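Local coordinates for putative dehydratase (Mesorhizobium loti, PDB 2POZ), which is of unknown function but probably acts as a lyase, perhaps a dehydratase, of the mandelate racemase branch of the enolase superfamily, at residues G30-G35 / K104-G109; S66-L71 / Q98-I103; Y260-F265 / L287-K292. All blocks are in the same frame, centred on the assembly; numbering follows the deposited sequence.

Contact 1 (G30-G35 / K104-G109)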
ATOM      1  N   GLY A  30       2.466  14.992  54.987  1.00 24.73           N
ATOM      2  CA  GLY A  30       1.823  13.765  55.424  1.00 24.13           C
ATOM      3  C   GLY A  30       0.916  13.049  54.442  1.00 22.80           C
ATOM      4  O   GLY A  30       0.395  11.985  54.759  1.00 24.20           O
ATOM      5  N   ILE A  31       0.712  13.610  53.256  1.00 21.93           N
ATOM      6  CA  ILE A  31      -0.140  12.945  52.271  1.00 21.55           C
ATOM      7  C   ILE A  31       0.670  11.913  51.483  1.00 19.74           C
ATOM      8  O   ILE A  31       1.634  12.249  50.804  1.00 20.27           O
ATOM      9  CB  ILE A  31      -0.762  13.956  51.301  1.00 21.72           C
ATOM     10  CG1 ILE A  31      -1.523  15.018  52.106  1.00 24.73           C
ATOM     11  CG2 ILE A  31      -1.696  13.240  50.323  1.00 19.67           C
ATOM     12  CD1 ILE A  31      -2.244  16.040  51.269  1.00 26.61           C
ATOM     13  N   THR A  32       0.272  10.651  51.577  1.00 18.40           N
ATOM     14  CA  THR A  32       0.989   9.591  50.880  1.00 17.90           C
ATOM     15  C   THR A  32       0.228   9.078  49.663  1.00 16.23           C
ATOM     16  O   THR A  32      -0.997   9.141  49.607  1.00 15.97           O
ATOM     17  CB  THR A  32       1.233   8.396  51.806  1.00 18.82           C
ATOM     18  OG1 THR A  32      -0.025   7.801  52.139  1.00 18.64           O
ATOM     19  CG2 THR A  32       1.927   8.846  53.084  1.00 17.46           C
ATOM     20  N   GLY A  33       0.970   8.568  48.691  1.00 15.60           N
ATOM     21  CA  GLY A  33       0.353   8.020  47.496  1.00 13.56           C
ATOM     22  C   GLY A  33       0.848   6.601  47.298  1.00 12.75           C
ATOM     23  O   GLY A  33       2.017   6.309  47.564  1.00 11.79           O
ATOM     24  N   ALA A  34      -0.030   5.720  46.829  1.00 11.66           N
ATOM     25  CA  ALA A  34       0.332   4.322  46.604  1.00 12.98           C
ATOM     26  C   ALA A  34       0.159   3.925  45.136  1.00 13.26           C
ATOM     27  O   ALA A  34      -0.760   4.391  44.459  1.00 14.71           O
ATOM     28  CB  ALA A  34      -0.517   3.424  47.487  1.00 12.39           C
ATOM     29  N   GLY A  35       1.048   3.061  44.654  1.00 12.38           N
ATOM     30  CA  GLY A  35       0.987   2.601  43.276  1.00 12.53           C
ATOM     31  C   GLY A  35       1.483   1.167  43.157  1.00 12.21           C
ATOM     32  O   GLY A  35       2.152   0.670  44.062  1.00 11.41           O
ATOM     33  N   LYS A 104      -2.808  13.527  44.331  1.00 14.67           N
ATOM     34  CA  LYS A 104      -3.580  14.648  43.820  1.00 15.44           C
ATOM     35  C   LYS A 104      -5.044  14.526  44.237  1.00 14.90           C
ATOM     36  O   LYS A 104      -5.657  15.506  44.644  1.00 15.17           O
ATOM     37  CB  LYS A 104      -3.468  14.730  42.293  1.00 14.04           C
ATOM     38  CG  LYS A 104      -4.137  15.968  41.688  1.00 16.25           C
ATOM     39  CD  LYS A 104      -3.950  16.020  40.172  1.00 13.39           C
ATOM     40  CE  LYS A 104      -2.556  16.482  39.796  1.00 14.68           C
ATOM     41  NZ  LYS A 104      -2.370  17.941  40.041  1.00 13.82           N
ATOM     42  N   GLY A 105      -5.602  13.323  44.135  1.00 15.50           N
ATOM     43  CA  GLY A 105      -6.988  13.126  44.517  1.00 14.15           C
ATOM     44  C   GLY A 105      -7.184  13.378  46.006  1.00 15.62           C
ATOM     45  O   GLY A 105      -8.172  13.996  46.419  1.00 14.29           O
ATOM     46  N   LYS A 106      -6.249  12.897  46.819  1.00 15.06           N
ATOM     47  CA  LYS A 106      -6.331  13.107  48.263  1.00 16.95           C
ATOM     48  C   LYS A 106      -6.244  14.601  48.583  1.00 18.43           C
ATOM     49  O   LYS A 106      -6.927  15.086  49.480  1.00 19.55           O
ATOM     50  CB  LYS A 106      -5.209  12.355  48.981  1.00 13.99           C
ATOM     51  CG  LYS A 106      -5.410  10.843  49.012  1.00 16.32           C
ATOM     52  CD  LYS A 106      -4.348  10.167  49.856  1.00 15.55           C
ATOM     53  CE  LYS A 106      -4.495   8.656  49.833  1.00 16.11           C
ATOM     54  NZ  LYS A 106      -3.359   8.010  50.548  1.00 15.37           N
ATOM     55  N   CYS A 107      -5.414  15.329  47.844  1.00 20.05           N
ATOM     56  CA  CYS A 107      -5.273  16.763  48.070  1.00 22.18           C
ATOM     57  C   CYS A 107      -6.563  17.502  47.755  1.00 21.39           C
ATOM     58  O   CYS A 107      -6.960  18.405  48.486  1.00 20.54           O
ATOM     59  CB  CYS A 107      -4.158  17.349  47.204  1.00 25.96           C
ATOM     60  SG  CYS A 107      -2.488  16.956  47.746  1.00 30.99           S
ATOM     61  N   LEU A 108      -7.214  17.113  46.664  1.00 21.29           N
ATOM     62  CA  LEU A 108      -8.453  17.752  46.239  1.00 20.65           C
ATOM     63  C   LEU A 108      -9.701  17.149  46.878  1.00 21.07           C
ATOM     64  O   LEU A 108     -10.806  17.650  46.685  1.00 18.64           O
ATOM     65  CB  LEU A 108      -8.547  17.710  44.711  1.00 19.71           C
ATOM     66  CG  LEU A 108      -7.408  18.475  44.018  1.00 20.45           C
ATOM     67  CD1 LEU A 108      -7.480  18.293  42.509  1.00 20.68           C
ATOM     68  CD2 LEU A 108      -7.493  19.950  44.387  1.00 22.44           C
ATOM     69  N   GLY A 109      -9.517  16.069  47.631  1.00 21.10           N
ATOM     70  CA  GLY A 109     -10.632  15.432  48.315  1.00 21.03           C
ATOM     71  C   GLY A 109     -11.637  14.653  47.485  1.00 21.63           C
ATOM     72  O   GLY A 109     -12.798  14.535  47.879  1.00 22.62           O
TER
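Lys106 lies against Ile31 and reaches past it to Thr32, so one side chain makes both an apolar and a polar contact with the run leading into strand 33-37. Its CG stands anti to its own carbonyl carbon (chi1 -73°), and from there the chain is fully extended. That stretched shape lets the methylenes slide along the Ile31 branch in the opposite sense, with Ile31 CG2 3.9 Å from Lys106 CB, and carries the ammonium group out to the backbone. There Lys106 NZ donates to Thr32 O at 2.8 Å, approaching at a C=O...N angle of 144° and tilted 34° from the carbonyl plane. The hydroxyl of the same threonine is more distant, with Thr32 OG1 3.7 Å from Lys106 NZ.

The two branches of Ile31 divide the helix surface between them. CG2 takes the lysine, while CG1, turned anti to the carbonyl carbon, leads to CD1, which meets the thiol of the next helical residue: Ile31 CD1 to Cys107 SG is 3.6 Å. Leu3 touches both Ile31 and Cys107. The helix stops just beyond, in a Schellman motif with Gly109 at positive phi as its C-prime residue.

This is a surface contact, tying the last turn of helix 87-108 to the edge of the antiparallel sheet in the N-terminal domain. The ammonium's firm bond is to the neutral carbonyl Thr32 O, with only a weak, long ion pair to Asp102, so the link is probably more a polar tether than a salt bridge, laid beside a small apolar patch.

Contact 2 (S66-L71 / Q98-I103)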
ATOM      1  N   SER A  66       2.322  17.389  42.342  1.00 15.98           N
ATOM      2  CA  SER A  66       1.173  17.865  41.576  1.00 15.55           C
ATOM      3  C   SER A  66       1.476  17.961  40.074  1.00 14.20           C
ATOM      4  O   SER A  66       0.560  17.917  39.252  1.00 15.31           O
ATOM      5  CB  SER A  66       0.706  19.232  42.091  1.00 15.50           C
ATOM      6  OG  SER A  66       1.608  20.250  41.697  1.00 17.97           O
ATOM      7  N   ARG A  67       2.753  18.088  39.716  1.00 13.39           N
ATOM      8  CA  ARG A  67       3.146  18.182  38.304  1.00 14.91           C
ATOM      9  C   ARG A  67       3.303  16.774  37.716  1.00 14.01           C
ATOM     10  O   ARG A  67       4.394  16.348  37.351  1.00 12.15           O
ATOM     11  CB  ARG A  67       4.460  18.961  38.173  1.00 16.73           C
ATOM     12  CG  ARG A  67       4.346  20.459  38.499  1.00 23.87           C
ATOM     13  CD  ARG A  67       5.672  21.180  38.223  1.00 28.05           C
ATOM     14  NE  ARG A  67       6.465  21.359  39.436  1.00 37.59           N
ATOM     15  CZ  ARG A  67       7.740  21.749  39.456  1.00 42.01           C
ATOM     16  NH1 ARG A  67       8.381  21.997  38.319  1.00 42.68           N
ATOM     17  NH2 ARG A  67       8.372  21.903  40.617  1.00 41.43           N
ATOM     18  N   ILE A  68       2.194  16.055  37.625  1.00 14.41           N
ATOM     19  CA  ILE A  68       2.232  14.689  37.124  1.00 13.73           C
ATOM     20  C   ILE A  68       2.692  14.556  35.674  1.00 14.16           C
ATOM     21  O   ILE A  68       3.579  13.758  35.377  1.00 13.67           O
ATOM     22  CB  ILE A  68       0.867  14.019  37.292  1.00 10.76           C
ATOM     23  CG1 ILE A  68       0.398  14.177  38.739  1.00 10.72           C
ATOM     24  CG2 ILE A  68       0.970  12.537  36.922  1.00 15.18           C
ATOM     25  CD1 ILE A  68      -0.907  13.447  39.058  1.00 10.24           C
ATOM     26  N   GLU A  69       2.103  15.329  34.767  1.00 15.90           N
ATOM     27  CA  GLU A  69       2.505  15.245  33.364  1.00 16.03           C
ATOM     28  C   GLU A  69       3.995  15.553  33.225  1.00 16.19           C
ATOM     29  O   GLU A  69       4.697  14.904  32.452  1.00 14.08           O
ATOM     30  CB  GLU A  69       1.692  16.222  32.500  1.00 19.52           C
ATOM     31  CG  GLU A  69       0.246  15.808  32.236  1.00 21.46           C
ATOM     32  CD  GLU A  69       0.095  14.854  31.054  1.00 22.82           C
ATOM     33  OE1 GLU A  69       1.104  14.549  30.379  1.00 24.59           O
ATOM     34  OE2 GLU A  69      -1.046  14.416  30.795  1.00 22.52           O
ATOM     35  N   GLU A  70       4.484  16.542  33.973  1.00 14.63           N
ATOM     36  CA  GLU A  70       5.899  16.896  33.891  1.00 13.66           C
ATOM     37  C   GLU A  70       6.806  15.767  34.368  1.00 13.46           C
ATOM     38  O   GLU A  70       7.812  15.460  33.730  1.00 13.14           O
ATOM     39  CB  GLU A  70       6.200  18.159  34.704  1.00 14.65           C
ATOM     40  CG  GLU A  70       7.646  18.639  34.542  1.00 17.02           C
ATOM     41  CD  GLU A  70       7.924  19.939  35.283  1.00 20.53           C
ATOM     42  OE1 GLU A  70       7.953  19.921  36.527  1.00 22.84           O
ATOM     43  OE2 GLU A  70       8.102  20.981  34.617  1.00 22.97           O
ATOM     44  N   LEU A  71       6.447  15.158  35.494  1.00 12.73           N
ATOM     45  CA  LEU A  71       7.232  14.063  36.054  1.00 12.38           C
ATOM     46  C   LEU A  71       7.266  12.872  35.105  1.00 11.17           C
ATOM     47  O   LEU A  71       8.305  12.238  34.926  1.00  9.80           O
ATOM     48  CB  LEU A  71       6.655  13.628  37.405  1.00 15.86           C
ATOM     49  CG  LEU A  71       7.084  14.388  38.665  1.00 19.32           C
ATOM     50  CD1 LEU A  71       8.585  14.260  38.846  1.00 21.62           C
ATOM     51  CD2 LEU A  71       6.697  15.844  38.558  1.00 25.83           C
ATOM     52  N   GLN A  98       0.659   6.249  39.255  1.00 11.63           N
ATOM     53  CA  GLN A  98      -0.552   5.945  40.017  1.00  9.85           C
ATOM     54  C   GLN A  98      -0.489   6.640  41.380  1.00 10.09           C
ATOM     55  O   GLN A  98      -1.461   7.242  41.828  1.00  9.78           O
ATOM     56  CB  GLN A  98      -0.675   4.441  40.268  1.00 10.38           C
ATOM     57  CG  GLN A  98      -1.062   3.595  39.067  1.00 11.44           C
ATOM     58  CD  GLN A  98      -0.736   2.134  39.298  1.00 14.02           C
ATOM     59  OE1 GLN A  98      -0.956   1.610  40.390  1.00 12.58           O
ATOM     60  NE2 GLN A  98      -0.213   1.468  38.271  1.00 11.96           N
ATOM     61  N   ALA A  99       0.654   6.527  42.047  1.00  8.60           N
ATOM     62  CA  ALA A  99       0.821   7.143  43.364  1.00 10.96           C
ATOM     63  C   ALA A  99       0.673   8.663  43.287  1.00 11.72           C
ATOM     64  O   ALA A  99       0.202   9.295  44.236  1.00 14.09           O
ATOM     65  CB  ALA A  99       2.188   6.777  43.947  1.00  8.99           C
ATOM     66  N   LEU A 100       1.083   9.250  42.168  1.00 10.20           N
ATOM     67  CA  LEU A 100       0.971  10.693  42.015  1.00 11.43           C
ATOM     68  C   LEU A 100      -0.492  11.111  41.925  1.00 10.98           C
ATOM     69  O   LEU A 100      -0.892  12.083  42.562  1.00 10.57           O
ATOM     70  CB  LEU A 100       1.749  11.154  40.785  1.00  9.35           C
ATOM     71  CG  LEU A 100       3.262  11.009  40.979  1.00 12.42           C
ATOM     72  CD1 LEU A 100       3.995  11.361  39.686  1.00 11.23           C
ATOM     73  CD2 LEU A 100       3.715  11.920  42.123  1.00 10.42           C
ATOM     74  N   TRP A 101      -1.290  10.380  41.142  1.00  9.48           N
ATOM     75  CA  TRP A 101      -2.717  10.698  41.021  1.00 10.09           C
ATOM     76  C   TRP A 101      -3.425  10.455  42.357  1.00 11.25           C
ATOM     77  O   TRP A 101      -4.379  11.154  42.710  1.00 10.37           O
ATOM     78  CB  TRP A 101      -3.382   9.857  39.923  1.00 10.69           C
ATOM     79  CG  TRP A 101      -3.094  10.369  38.546  1.00 11.53           C
ATOM     80  CD1 TRP A 101      -2.240   9.832  37.632  1.00 11.98           C
ATOM     81  CD2 TRP A 101      -3.612  11.572  37.957  1.00 12.83           C
ATOM     82  NE1 TRP A 101      -2.186  10.626  36.505  1.00 11.06           N
ATOM     83  CE2 TRP A 101      -3.021  11.700  36.682  1.00 12.12           C
ATOM     84  CE3 TRP A 101      -4.517  12.554  38.388  1.00 12.00           C
ATOM     85  CZ2 TRP A 101      -3.302  12.774  35.831  1.00 11.37           C
ATOM     86  CZ3 TRP A 101      -4.798  13.621  37.543  1.00 13.32           C
ATOM     87  CH2 TRP A 101      -4.192  13.720  36.276  1.00 13.27           C
ATOM     88  N   ASP A 102      -2.956   9.460  43.100  1.00 10.38           N
ATOM     89  CA  ASP A 102      -3.541   9.162  44.404  1.00 11.85           C
ATOM     90  C   ASP A 102      -3.343  10.406  45.297  1.00 12.07           C
ATOM     91  O   ASP A 102      -4.268  10.864  45.969  1.00 10.17           O
ATOM     92  CB  ASP A 102      -2.842   7.936  45.001  1.00 12.53           C
ATOM     93  CG  ASP A 102      -3.590   7.339  46.182  1.00 16.41           C
ATOM     94  OD1 ASP A 102      -4.822   7.553  46.309  1.00 16.12           O
ATOM     95  OD2 ASP A 102      -2.936   6.633  46.978  1.00 17.81           O
ATOM     96  N   ILE A 103      -2.136  10.963  45.280  1.00 12.22           N
ATOM     97  CA  ILE A 103      -1.838  12.147  46.080  1.00 13.29           C
ATOM     98  C   ILE A 103      -2.666  13.348  45.642  1.00 14.43           C
ATOM     99  O   ILE A 103      -3.183  14.097  46.479  1.00 12.48           O
ATOM    100  CB  ILE A 103      -0.335  12.496  46.006  1.00 12.18           C
ATOM    101  CG1 ILE A 103       0.463  11.467  46.820  1.00  9.86           C
ATOM    102  CG2 ILE A 103      -0.097  13.917  46.531  1.00 10.79           C
ATOM    103  CD1 ILE A 103       1.956  11.539  46.609  1.00 10.46           C
TER
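Ile68 drives its CD1 methyl onto the face of the Trp101 indole. The methyl sits 3.5 Å above the ring plane, and the line from Ile68 CD1 to the centroid of the five-membered ring is only 18° off the normal, a clear CH-pi contact. The other branch follows it down: Ile68 CG2 comes to 3.7 Å from Trp101 NE1. With CG1 anti to the carbonyl carbon (chi1 -52°) and CD1 extended beyond it, the isoleucine reaches across to the neighbouring helix. Trp101 leaves its backbone pointing away from 66-71, and only the indole swings back beneath the methyl.

Leu100 closes the flank of the same isoleucine. The two side chains run past each other in opposite directions, and Ile68 CG1 packs 3.9 Å from Leu100 CB. These residues join the first turn of helix 68-78 to the long helix 87-108, within the helical part of the capping domain that enolase superfamily members set over their barrel. One turn further on, Leu71 CB reaches Leu100 CD1 at 4.2 Å, a looser touch that extends the apolar seam, while Pro65 also packs on Leu100.

All four of these residues are buried, and no hydrogen bond crosses between the segments. Around the indole, Phe116 adds an edge-to-face ring contact and Met288 of helix 287-298 packs against it, while Gly117 of a second subunit also touches Trp101.

Contact 3 (Y260-F265 / L287-K292)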
ATOM      1  N   TYR A 260       2.758  -1.428  25.340  1.00  9.21           N
ATOM      2  CA  TYR A 260       2.959  -0.327  26.272  1.00 10.54           C
ATOM      3  C   TYR A 260       2.916   1.096  25.719  1.00 10.73           C
ATOM      4  O   TYR A 260       3.522   1.391  24.699  1.00 10.41           O
ATOM      5  CB  TYR A 260       4.287  -0.563  27.006  1.00 11.15           C
ATOM      6  CG  TYR A 260       4.506  -2.031  27.345  1.00 11.64           C
ATOM      7  CD1 TYR A 260       5.302  -2.850  26.536  1.00 11.20           C
ATOM      8  CD2 TYR A 260       3.852  -2.617  28.433  1.00  9.52           C
ATOM      9  CE1 TYR A 260       5.438  -4.220  26.803  1.00  9.27           C
ATOM     10  CE2 TYR A 260       3.977  -3.979  28.707  1.00  9.64           C
ATOM     11  CZ  TYR A 260       4.770  -4.774  27.892  1.00  8.86           C
ATOM     12  OH  TYR A 260       4.893  -6.114  28.168  1.00 11.33           O
ATOM     13  N   THR A 261       2.211   1.963  26.449  1.00 10.20           N
ATOM     14  CA  THR A 261       2.009   3.384  26.129  1.00 10.45           C
ATOM     15  C   THR A 261       1.236   3.630  24.841  1.00 11.10           C
ATOM     16  O   THR A 261       0.978   2.712  24.062  1.00 10.96           O
ATOM     17  CB  THR A 261       3.340   4.185  26.016  1.00 10.12           C
ATOM     18  OG1 THR A 261       3.962   3.926  24.749  1.00 11.00           O
ATOM     19  CG2 THR A 261       4.300   3.820  27.150  1.00 10.95           C
ATOM     20  N   ARG A 262       0.860   4.889  24.633  1.00 11.12           N
ATOM     21  CA  ARG A 262       0.150   5.299  23.428  1.00 10.92           C
ATOM     22  C   ARG A 262       0.993   4.932  22.209  1.00 10.67           C
ATOM     23  O   ARG A 262       0.469   4.599  21.148  1.00 12.07           O
ATOM     24  CB  ARG A 262      -0.014   6.818  23.396  1.00 10.89           C
ATOM     25  CG  ARG A 262      -1.077   7.423  24.271  1.00 11.22           C
ATOM     26  CD  ARG A 262      -0.750   8.912  24.425  1.00 12.90           C
ATOM     27  NE  ARG A 262       0.391   9.089  25.318  1.00 12.98           N
ATOM     28  CZ  ARG A 262       1.111  10.200  25.428  1.00 17.76           C
ATOM     29  NH1 ARG A 262       0.827  11.268  24.684  1.00 17.93           N
ATOM     30  NH2 ARG A 262       2.110  10.248  26.300  1.00 15.26           N
ATOM     31  N   PHE A 263       2.307   5.046  22.365  1.00  9.67           N
ATOM     32  CA  PHE A 263       3.241   4.779  21.279  1.00 10.25           C
ATOM     33  C   PHE A 263       3.254   3.306  20.899  1.00 11.23           C
ATOM     34  O   PHE A 263       3.437   2.966  19.732  1.00 12.45           O
ATOM     35  CB  PHE A 263       4.635   5.258  21.686  1.00 11.09           C
ATOM     36  CG  PHE A 263       4.643   6.649  22.272  1.00 15.47           C
ATOM     37  CD1 PHE A 263       5.555   6.998  23.260  1.00 17.67           C
ATOM     38  CD2 PHE A 263       3.720   7.602  21.846  1.00 16.24           C
ATOM     39  CE1 PHE A 263       5.546   8.284  23.820  1.00 21.44           C
ATOM     40  CE2 PHE A 263       3.698   8.884  22.394  1.00 17.62           C
ATOM     41  CZ  PHE A 263       4.612   9.228  23.384  1.00 20.04           C
ATOM     42  N   GLY A 264       3.056   2.434  21.884  1.00 10.16           N
ATOM     43  CA  GLY A 264       3.018   1.010  21.594  1.00  7.33           C
ATOM     44  C   GLY A 264       1.673   0.662  20.979  1.00 10.08           C
ATOM     45  O   GLY A 264       1.596  -0.094  20.004  1.00  9.31           O
ATOM     46  N   PHE A 265       0.599   1.231  21.529  1.00  8.89           N
ATOM     47  CA  PHE A 265      -0.725   0.944  21.005  1.00  9.50           C
ATOM     48  C   PHE A 265      -0.998   1.491  19.609  1.00 10.43           C
ATOM     49  O   PHE A 265      -1.841   0.955  18.890  1.00 12.43           O
ATOM     50  CB  PHE A 265      -1.810   1.391  21.993  1.00  8.96           C
ATOM     51  CG  PHE A 265      -2.030   0.402  23.102  1.00  9.43           C
ATOM     52  CD1 PHE A 265      -1.300   0.481  24.284  1.00  7.41           C
ATOM     53  CD2 PHE A 265      -2.878  -0.690  22.909  1.00 10.46           C
ATOM     54  CE1 PHE A 265      -1.398  -0.519  25.254  1.00  8.13           C
ATOM     55  CE2 PHE A 265      -2.982  -1.699  23.872  1.00 10.04           C
ATOM     56  CZ  PHE A 265      -2.241  -1.614  25.046  1.00  9.31           C
ATOM     57  N   LEU A 287      -2.292   5.545  34.995  1.00 11.85           N
ATOM     58  CA  LEU A 287      -3.715   5.823  34.853  1.00 12.62           C
ATOM     59  C   LEU A 287      -4.064   6.803  33.739  1.00 12.19           C
ATOM     60  O   LEU A 287      -4.940   6.536  32.930  1.00 12.13           O
ATOM     61  CB  LEU A 287      -4.284   6.351  36.169  1.00 13.46           C
ATOM     62  CG  LEU A 287      -4.600   5.336  37.263  1.00 14.96           C
ATOM     63  CD1 LEU A 287      -5.038   6.083  38.519  1.00 16.23           C
ATOM     64  CD2 LEU A 287      -5.703   4.395  36.786  1.00 15.46           C
HETATM   65  N   MSE A 288      -3.395   7.943  33.702  1.00 12.39           N
HETATM   66  CA  MSE A 288      -3.685   8.924  32.662  1.00 13.23           C
HETATM   67  C   MSE A 288      -3.222   8.409  31.299  1.00 12.37           C
HETATM   68  O   MSE A 288      -3.932   8.562  30.310  1.00 14.17           O
HETATM   69  CB  MSE A 288      -3.018  10.264  32.986  1.00 14.48           C
HETATM   70  CG  MSE A 288      -3.202  11.337  31.907  1.00 18.34           C
HETATM   71 SE   MSE A 288      -5.052  11.678  31.424  1.00 30.71          SE
HETATM   72  CE  MSE A 288      -5.447  13.096  32.712  1.00 24.25           C
ATOM     73  N   GLU A 289      -2.047   7.789  31.245  1.00 10.36           N
ATOM     74  CA  GLU A 289      -1.552   7.250  29.983  1.00 11.43           C
ATOM     75  C   GLU A 289      -2.564   6.222  29.448  1.00 11.01           C
ATOM     76  O   GLU A 289      -2.861   6.191  28.256  1.00 12.34           O
ATOM     77  CB  GLU A 289      -0.182   6.597  30.190  1.00 12.59           C
ATOM     78  CG  GLU A 289       0.462   6.013  28.928  1.00 13.35           C
ATOM     79  CD  GLU A 289       0.776   7.069  27.865  1.00 16.58           C
ATOM     80  OE1 GLU A 289       0.916   8.264  28.216  1.00 15.78           O
ATOM     81  OE2 GLU A 289       0.901   6.694  26.680  1.00 15.82           O
ATOM     82  N   THR A 290      -3.110   5.393  30.329  1.00  8.86           N
ATOM     83  CA  THR A 290      -4.079   4.401  29.887  1.00 10.59           C
ATOM     84  C   THR A 290      -5.385   5.074  29.470  1.00 11.26           C
ATOM     85  O   THR A 290      -6.037   4.634  28.525  1.00 11.44           O
ATOM     86  CB  THR A 290      -4.333   3.344  30.974  1.00 10.12           C
ATOM     87  OG1 THR A 290      -3.098   2.672  31.265  1.00 11.49           O
ATOM     88  CG2 THR A 290      -5.346   2.301  30.484  1.00 10.00           C
ATOM     89  N   LYS A 291      -5.766   6.144  30.165  1.00 11.64           N
ATOM     90  CA  LYS A 291      -6.973   6.864  29.782  1.00 12.00           C
ATOM     91  C   LYS A 291      -6.755   7.408  28.355  1.00 11.24           C
ATOM     92  O   LYS A 291      -7.664   7.358  27.517  1.00 12.27           O
ATOM     93  CB  LYS A 291      -7.252   8.024  30.745  1.00 11.96           C
ATOM     94  CG  LYS A 291      -8.425   8.907  30.314  1.00 12.09           C
ATOM     95  CD  LYS A 291      -8.720  10.011  31.331  1.00 15.06           C
ATOM     96  CE  LYS A 291      -9.793  10.964  30.805  1.00 18.50           C
ATOM     97  NZ  LYS A 291     -11.044  10.256  30.379  1.00 20.08           N
ATOM     98  N   LYS A 292      -5.550   7.909  28.084  1.00  9.63           N
ATOM     99  CA  LYS A 292      -5.213   8.435  26.754  1.00 11.10           C
ATOM    100  C   LYS A 292      -5.265   7.314  25.720  1.00 12.05           C
ATOM    101  O   LYS A 292      -5.780   7.497  24.611  1.00 10.93           O
ATOM    102  CB  LYS A 292      -3.819   9.059  26.760  1.00 11.80           C
ATOM    103  CG  LYS A 292      -3.726  10.331  27.603  1.00 13.27           C
ATOM    104  CD  LYS A 292      -2.293  10.788  27.775  1.00 10.88           C
ATOM    105  CE  LYS A 292      -2.243  12.143  28.462  1.00 12.24           C
ATOM    106  NZ  LYS A 292      -0.842  12.538  28.739  1.00  9.71           N
TER
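Thr261, the first residue of 260-265 to touch the other segment, lies against the carboxylate of Glu289, its CB 3.6 Å from Glu289 OE2. Its hydroxyl turns back instead, with Thr261 OG1 donating to Tyr260 O at 2.6 Å.

Arg262 carries the contact. Its backbone N donates to Glu289 OE2 at 2.7 Å, nearly along the C-O axis of that oxygen. Its side chain, bent at chi3, folds round so that Arg262 NE reaches the same Glu289 OE2 at 2.8 Å in a nearly straight bond (167°). This second donor arrives on the syn side, somewhat out of the carboxylate plane, with the oxygen close to the guanidinium plane. Arg262 NH2 adds only a weak bond to Glu289 OE1, consistent with the 56° between the two planes. Two firm bonds thus grip one oxygen of a buried glutamate, holding Glu289 to both the main chain and the side chain of Arg262 in the first turn of helix 261-269.

Lys292 CD lies over one face of the guanidinium, offset toward its rim, and the next residue, Phe263, brings CZ over the opposite face. The lysine's ammonium is paired with Glu69, while Arg262 NH1 forms a salt bridge with Glu298 of a second subunit.

In the C-terminal barrel domain, where strand 276-277 separates the two helices, the axes of 261-265 and 287-292 come within 9.5 Å and point 31° apart, N to C; Trp72 of helix 68-78 packs on both Arg262 and Glu289, and Phe90 of helix 87-108 on Thr261.

Contacts 1 and 2 share helix 87-108 and lie about 9 Å apart, centre to centre, in the N-terminal domain. Along the chain, 66-71 and 98-103 fall between the two halves of contact 1, and contact 3 follows later in the barrel domain, its centre about 15 Å from that of contact 2 and about 22 Å from that of contact 1. Lys104 NZ to Ser66 O and Ala34 N to Asp102 OD2 probably bond contact 1 to contact 2. Contacts 2 and 3 meet through a salt bridge and an indole packing on helix 287-298. Sheet edge, capping helices and barrel helices are thus joined in series, and all three contacts touch a second subunit of the octamer.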